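Local coordinates for EF-P arginine 32 rhamnosyl-transferase (Pseudomonas putida KT2440, PDB 5NV8), which belongs to the EarP family of rhamnosyltransferases and holds 2'-deoxy-thymidine-beta-L-rhamnose in a pocket, at residues A[233-236]-A[237-241]; A[375-378]-A[379-382]. All coordinates share one frame; numbering follows the deposited sequence.

Interaction 1 of 2, residues A[233-236]-A[237-241]; sequences RVVA and GLSQW
Ser239 turns its hydroxyl back along the helix onto Val235, and OG donates to Val235 O across 2.6 Å. With chi1 at -47°, OG lies beside its own backbone N, which puts both donors of Ser239 on the same acceptor. OG arrives nearly in line with the carbonyl (C=O...OG 159°), whereas Ser239 N, 3.0 Å from Val235 O, sits above the carbonyl plane, so the oxygen is gripped twice from different directions. Gln240 is laid alongside the preceding turn: its CG comes 3.2 Å from Ala236 O, and the extended chain carries NE2 to 4.0 Å from Ala236 CB at the exposed surface. Ala236 O also accepts from Gln240 N at 3.1 Å. The segment runs from the loop residues Arg233 and Val234 into helix 235-242, which follows strand 225-230; the chain then forms edge strand 252-255 and returns as 258-263, the parallel neighbour of 225-230, consistent with a Rossmann-like domain. Leu238 faces that sheet. Its N bonds to Val234 O at 3.1 Å and its CB touches the same oxygen at 3.4 Å, while the buried Leu238 and Val234 side chains both rest on Val229. Leu215 of helix 211-220 also meets Leu238.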
loop_
_atom_site.group_PDB
_atom_site.type_symbol
_atom_site.label_atom_id
_atom_site.label_comp_id
_atom_site.label_asym_id
_atom_site.label_seq_id
_atom_site.Cartn_x
_atom_site.Cartn_y
_atom_site.Cartn_z
ATOM N N ARG A 233 13.990 -1.457 3.367
ATOM C CA ARG A 233 14.427 -2.510 4.285
ATOM C C ARG A 233 14.458 -3.905 3.653
ATOM O O ARG A 233 14.692 -4.880 4.381
ATOM C CB ARG A 233 13.519 -2.510 5.516
ATOM C CG ARG A 233 13.642 -1.244 6.355
ATOM C CD ARG A 233 12.567 -1.141 7.430
ATOM N NE ARG A 233 13.124 -1.310 8.768
ATOM C CZ ARG A 233 13.039 -2.431 9.476
ATOM N NH1 ARG A 233 12.394 -3.478 8.980
ATOM N NH2 ARG A 233 13.582 -2.501 10.682
ATOM N N VAL A 234 14.244 -4.046 2.348
ATOM C CA VAL A 234 14.253 -5.352 1.705
ATOM C C VAL A 234 15.476 -5.565 0.818
ATOM O O VAL A 234 15.794 -6.721 0.499
ATOM C CB VAL A 234 12.957 -5.581 0.898
ATOM C CG1 VAL A 234 13.011 -4.830 -0.418
ATOM C CG2 VAL A 234 12.708 -7.069 0.669
ATOM N N VAL A 235 16.180 -4.500 0.425
ATOM C CA VAL A 235 17.345 -4.657 -0.437
ATOM C C VAL A 235 18.479 -5.390 0.270
ATOM O O VAL A 235 19.362 -5.942 -0.395
ATOM C CB VAL A 235 17.816 -3.283 -0.950
ATOM C CG1 VAL A 235 18.645 -3.441 -2.218
ATOM C CG2 VAL A 235 16.621 -2.377 -1.203
ATOM N N ALA A 236 18.476 -5.416 1.605
ATOM C CA ALA A 236 19.524 -6.117 2.341
ATOM C C ALA A 236 19.466 -7.617 2.076
ATOM O O ALA A 236 20.442 -8.218 1.612
ATOM C CB ALA A 236 19.399 -5.825 3.837
ATOM N N GLY A 237 18.319 -8.237 2.365
ATOM C CA GLY A 237 18.164 -9.657 2.095
ATOM C C GLY A 237 18.143 -9.979 0.616
ATOM O O GLY A 237 18.534 -11.077 0.211
ATOM N N LEU A 238 17.679 -9.035 -0.207
ATOM C CA LEU A 238 17.772 -9.198 -1.654
ATOM C C LEU A 238 19.220 -9.378 -2.087
ATOM O O LEU A 238 19.523 -10.218 -2.943
ATOM C CB LEU A 238 17.148 -7.989 -2.350
ATOM C CG LEU A 238 16.677 -8.127 -3.798
ATOM C CD1 LEU A 238 15.380 -8.914 -3.872
ATOM C CD2 LEU A 238 16.501 -6.746 -4.411
ATOM N N SER A 239 20.133 -8.604 -1.496
ATOM C CA SER A 239 21.545 -8.747 -1.823
ATOM C C SER A 239 22.100 -10.069 -1.306
ATOM O O SER A 239 22.875 -10.736 -2.001
ATOM C CB SER A 239 22.337 -7.569 -1.258
ATOM O OG SER A 239 21.699 -6.338 -1.552
ATOM N N GLN A 240 21.710 -10.468 -0.092
ATOM C CA GLN A 240 22.167 -11.740 0.461
ATOM C C GLN A 240 21.692 -12.929 -0.364
ATOM O O GLN A 240 22.290 -14.007 -0.279
ATOM C CB GLN A 240 21.690 -11.891 1.907
ATOM C CG GLN A 240 22.034 -10.720 2.812
ATOM C CD GLN A 240 21.164 -10.670 4.057
ATOM O OE1 GLN A 240 20.698 -11.700 4.545
ATOM N NE2 GLN A 240 20.939 -9.467 4.575
ATOM N N TRP A 241 20.630 -12.761 -1.154
ATOM C CA TRP A 241 20.154 -13.849 -2.000
ATOM C C TRP A 241 20.932 -13.921 -3.309
ATOM O O TRP A 241 21.313 -15.012 -3.746
ATOM C CB TRP A 241 18.658 -13.688 -2.276
ATOM C CG TRP A 241 18.093 -14.795 -3.112
ATOM C CD1 TRP A 241 17.705 -16.032 -2.683
ATOM C CD2 TRP A 241 17.865 -14.772 -4.526
ATOM N NE1 TRP A 241 17.247 -16.778 -3.740
ATOM C CE2 TRP A 241 17.334 -16.027 -4.884
ATOM C CE3 TRP A 241 18.055 -13.810 -5.524
ATOM C CZ2 TRP A 241 16.990 -16.346 -6.196
ATOM C CZ3 TRP A 241 17.715 -14.129 -6.827
ATOM C CH2 TRP A 241 17.189 -15.388 -7.151
HETATM O O HOH W 1 16.294 -7.404 3.430
#

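Interaction 2 of 2, residues A[375-378]-A[379-382]; sequences QPDL and ATAL
Asp377 is the N-cap of helix 378-387 and uses both carboxylate oxygens on Thr380. OD1 accepts from Thr380 OG1 at 2.7 Å on its syn side, 25° out of the carboxylate plane, and OD2 accepts the capping bond from Thr380 N at 3.3 Å from above that plane. The capping bond is the longer, although its N-H...O angle of 157° is fairly straight. The two side chains cross at about a right angle. At 63°, chi1 of Asp377 sets CG between the backbone N and the carbonyl carbon, folding the carboxylate over the first turn, where a helix N-terminus would be expected to favour its negative charge. Here packing is close: OD2 also lies 3.3 Å from Ala379 CB, and Asp377 O takes Ala381 N at 3.0 Å. The other flank is looser. Leu378 and Leu382, one turn apart and partly exposed, meet with CG to CG at 4.4 Å; what joins them more directly is the backbone bond from Leu382 N to Leu378 O at 2.8 Å, short but bent. The segment follows helix 358-373; Asp377 and Ala379 touch Gln40, and Leu382 touches Leu37, so the C-terminal helix packs on helix 30-43, which lies in the chain between the parallel strands 17-20 and 48-51.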
loop_
_atom_site.group_PDB
_atom_site.type_symbol
_atom_site.label_atom_id
_atom_site.label_comp_id
_atom_site.label_asym_id
_atom_site.label_seq_id
_atom_site.Cartn_x
_atom_site.Cartn_y
_atom_site.Cartn_z
ATOM N N GLN A 375 -18.275 2.838 0.315
ATOM C CA GLN A 375 -18.396 3.530 1.591
ATOM C C GLN A 375 -17.683 4.879 1.527
ATOM O O GLN A 375 -16.612 4.984 0.921
ATOM C CB GLN A 375 -17.803 2.688 2.718
ATOM C CG GLN A 375 -17.945 3.293 4.106
ATOM C CD GLN A 375 -17.480 2.355 5.203
ATOM O OE1 GLN A 375 -17.016 1.246 4.934
ATOM N NE2 GLN A 375 -17.605 2.795 6.451
ATOM N N PRO A 376 -18.268 5.923 2.116
ATOM C CA PRO A 376 -17.587 7.222 2.160
ATOM C C PRO A 376 -16.193 7.108 2.765
ATOM O O PRO A 376 -15.940 6.297 3.659
ATOM C CB PRO A 376 -18.515 8.076 3.032
ATOM C CG PRO A 376 -19.864 7.495 2.792
ATOM C CD PRO A 376 -19.651 6.009 2.617
ATOM N N ASP A 377 -15.286 7.936 2.257
ATOM C CA ASP A 377 -13.887 7.874 2.643
ATOM C C ASP A 377 -13.693 8.432 4.052
ATOM O O ASP A 377 -14.629 8.902 4.706
ATOM C CB ASP A 377 -13.034 8.636 1.635
ATOM C CG ASP A 377 -13.380 10.112 1.583
ATOM O OD1 ASP A 377 -14.522 10.440 1.206
ATOM O OD2 ASP A 377 -12.512 10.943 1.918
ATOM N N LEU A 378 -12.443 8.392 4.515
ATOM C CA LEU A 378 -12.144 8.820 5.876
ATOM C C LEU A 378 -12.192 10.338 6.014
ATOM O O LEU A 378 -12.692 10.856 7.021
ATOM C CB LEU A 378 -10.777 8.289 6.302
ATOM C CG LEU A 378 -10.439 8.500 7.777
ATOM C CD1 LEU A 378 -11.254 7.550 8.653
ATOM C CD2 LEU A 378 -8.950 8.330 8.011
ATOM N N ALA A 379 -11.671 11.066 5.022
ATOM C CA ALA A 379 -11.684 12.526 5.097
ATOM C C ALA A 379 -13.108 13.060 5.184
ATOM O O ALA A 379 -13.391 13.972 5.970
ATOM C CB ALA A 379 -10.953 13.124 3.894
ATOM N N THR A 380 -14.022 12.497 4.388
ATOM C CA THR A 380 -15.429 12.863 4.511
ATOM C C THR A 380 -15.983 12.443 5.867
ATOM O O THR A 380 -16.784 13.167 6.473
ATOM C CB THR A 380 -16.236 12.225 3.378
ATOM O OG1 THR A 380 -15.717 12.661 2.114
ATOM C CG2 THR A 380 -17.712 12.605 3.480
ATOM N N ALA A 381 -15.555 11.279 6.367
ATOM C CA ALA A 381 -16.023 10.815 7.669
ATOM C C ALA A 381 -15.549 11.726 8.794
ATOM O O ALA A 381 -16.228 11.852 9.819
ATOM C CB ALA A 381 -15.558 9.379 7.917
ATOM N N LEU A 382 -14.400 12.377 8.622
ATOM C CA LEU A 382 -13.937 13.315 9.635
ATOM C C LEU A 382 -14.636 14.665 9.530
ATOM O O LEU A 382 -14.783 15.358 10.541
ATOM C CB LEU A 382 -12.422 13.492 9.529
ATOM C CG LEU A 382 -11.584 12.245 9.824
ATOM C CD1 LEU A 382 -10.102 12.533 9.651
ATOM C CD2 LEU A 382 -11.866 11.733 11.228
#

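How the interactions relate
Both contacts lie where a loop enters a helix, yet they are on opposite sides of the chain's centre, with centres 38 Å apart and no touch between them. Each is partly buried. Interaction 1 presents Val234 and Leu238 to the mixed sheet and leaves Ala236 and Gln240 exposed; interaction 2 buries Asp377 and Ala379 against helix 30-43. In both a side-chain hydroxyl donates to a residue earlier in the chain: four back, to a main-chain carbonyl, in 233-241, and three back, to the N-cap carboxylate, in 375-382. The layout is consistent with a two-domain GT-B fold whose last helix returns to the N-terminal domain. The ligand is about 9 Å from the Val234 side chain and about 13 Å from that of Leu378.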